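Local atomic coordinates of cellulosomal scaffoldin adaptor protein B (Acetivibrio cellulolyticus, PDB entry 3FNK), a protein that carries dockerin-binding type II cohesin modules, of which this is the second, in an adaptor scaffoldin of the cellulosome. Residues 151-154 against 158-161. Sequence-based numbering, arbitrary orientation.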
loop_
_atom_site.group_PDB
_atom_site.type_symbol
_atom_site.label_atom_id
_atom_site.label_comp_id
_atom_site.label_asym_id
_atom_site.label_seq_id
_atom_site.Cartn_x
_atom_site.Cartn_y
_atom_site.Cartn_z
ATOM N N THR A 151 2.238 -8.147 4.543
ATOM C CA THR A 151 1.524 -9.177 5.311
ATOM C C THR A 151 0.042 -8.968 5.082
ATOM O O THR A 151 -0.471 -7.861 5.237
ATOM C CB THR A 151 1.845 -9.060 6.806
ATOM O OG1 THR A 151 3.200 -9.435 7.033
ATOM C CG2 THR A 151 0.933 -9.958 7.645
ATOM N N LEU A 152 -0.643 -10.026 4.678
ATOM C CA LEU A 152 -2.061 -9.959 4.374
ATOM C C LEU A 152 -2.726 -10.985 5.273
ATOM O O LEU A 152 -2.144 -12.037 5.525
ATOM C CB LEU A 152 -2.341 -10.305 2.894
ATOM C CG LEU A 152 -1.563 -9.598 1.760
ATOM C CD1 LEU A 152 -2.121 -10.016 0.366
ATOM C CD2 LEU A 152 -1.588 -8.075 1.875
ATOM N N PHE A 153 -3.936 -10.665 5.747
ATOM C CA PHE A 153 -4.698 -11.558 6.630
ATOM C C PHE A 153 -6.017 -11.940 6.020
ATOM O O PHE A 153 -6.568 -11.180 5.244
ATOM C CB PHE A 153 -5.024 -10.846 7.949
ATOM C CG PHE A 153 -3.814 -10.523 8.758
ATOM C CD1 PHE A 153 -3.255 -9.249 8.726
ATOM C CD2 PHE A 153 -3.214 -11.506 9.524
ATOM C CE1 PHE A 153 -2.115 -8.954 9.499
ATOM C CE2 PHE A 153 -2.057 -11.212 10.279
ATOM C CZ PHE A 153 -1.526 -9.938 10.248
ATOM N N ASN A 154 -6.555 -13.083 6.441
ATOM C CA ASN A 154 -7.897 -13.465 6.040
ATOM C C ASN A 154 -8.876 -13.306 7.206
ATOM O O ASN A 154 -8.475 -12.921 8.338
ATOM C CB ASN A 154 -7.936 -14.890 5.458
ATOM C CG ASN A 154 -7.647 -15.971 6.492
ATOM O OD1 ASN A 154 -7.847 -15.797 7.709
ATOM N ND2 ASN A 154 -7.171 -17.126 6.000
ATOM N N ASN A 158 -6.100 -15.205 10.175
ATOM C CA ASN A 158 -4.894 -15.939 9.763
ATOM C C ASN A 158 -4.064 -15.167 8.741
ATOM O O ASN A 158 -4.602 -14.538 7.824
ATOM C CB ASN A 158 -5.216 -17.335 9.185
ATOM C CG ASN A 158 -6.182 -18.147 10.071
ATOM O OD1 ASN A 158 -6.443 -17.816 11.232
ATOM N ND2 ASN A 158 -6.717 -19.202 9.506
ATOM N N ARG A 159 -2.753 -15.227 8.914
ATOM C CA ARG A 159 -1.822 -14.663 7.946
ATOM C C ARG A 159 -1.857 -15.497 6.651
ATOM O O ARG A 159 -1.911 -16.725 6.687
ATOM C CB ARG A 159 -0.409 -14.645 8.558
ATOM C CG ARG A 159 0.586 -13.703 7.852
ATOM C CD ARG A 159 1.834 -13.456 8.777
ATOM N NE ARG A 159 2.484 -14.734 9.074
ATOM C CZ ARG A 159 3.140 -15.480 8.175
ATOM N NH1 ARG A 159 3.281 -15.075 6.912
ATOM N NH2 ARG A 159 3.682 -16.636 8.545
ATOM N N ILE A 160 -1.913 -14.830 5.501
ATOM C CA ILE A 160 -1.844 -15.550 4.235
ATOM C C ILE A 160 -0.346 -15.806 3.969
ATOM O O ILE A 160 0.416 -14.867 3.709
ATOM C CB ILE A 160 -2.566 -14.779 3.135
ATOM C CG1 ILE A 160 -4.069 -14.702 3.469
ATOM C CG2 ILE A 160 -2.315 -15.386 1.737
ATOM C CD1 ILE A 160 -4.778 -13.670 2.711
ATOM N N GLN A 161 0.069 -17.067 4.089
ATOM C CA GLN A 161 1.491 -17.384 4.198
ATOM C C GLN A 161 2.186 -17.581 2.844
ATOM O O GLN A 161 3.423 -17.583 2.781
ATOM C CB GLN A 161 1.732 -18.601 5.096
ATOM C CG GLN A 161 1.396 -18.387 6.592
ATOM C CD GLN A 161 1.692 -19.636 7.423
ATOM O OE1 GLN A 161 2.636 -20.391 7.131
ATOM N NE2 GLN A 161 0.903 -19.851 8.463
HETATM O O HOH W 1 3.443 -12.353 5.924
HETATM O O HOH W 2 1.396 -12.356 4.147
HETATM O O HOH W 3 -6.315 -19.781 6.771
#
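The side-chain oxygen OD1 of N154 receives two backbone N-H groups, those of N158 and Y156. N158 N lies 3.1 Å from N154 OD1 but stands above the carbonyl plane, 43° out of it, and the bond is bent. The N154 side chain gets there because CG sits between the backbone N and the carbonyl carbon (chi1 68°), which folds the amide back over the turn that follows the strand. There OD1 also touches N158 CB at 3.4 Å, the two side-chain amides are inclined by 56°, and a water accepts from ND2 of both N154 and N158. The main chains close the same corner: N154 N donates to N158 O at 2.8 Å, in the carbonyl plane, and I160 N donates almost straight to L152 O. F153 and R159 thus pair through their backbones in a single antiparallel bridge, non-hydrogen-bonded, with CA atoms 4.4 Å apart and both CB atoms directed away. The bond from Y156 N makes an Asx turn that begins the reversal at N154; beyond it the loop leading to strand 165-167 runs back alongside strand 150-154 of the cohesin beta-sandwich, on the edge not taken by strand 39-47. The return bond of the L152/I160 pair is not made directly: a second water accepts from L152 N and donates to I160 O. Beside the bridge, the F153 ring has N158 O near its plane at the edge, while R159 CA approaches CD2 obliquely at 3.8 Å. The R159 chain crosses T151 at about a right angle, CG 3.8 Å from the methyl CG2, then bends at chi3, and a third water links NH1 to T151 OG1. I160 points toward the strand, its CD1 3.9 Å from F153 C, and both I160 and L152 rest on I36.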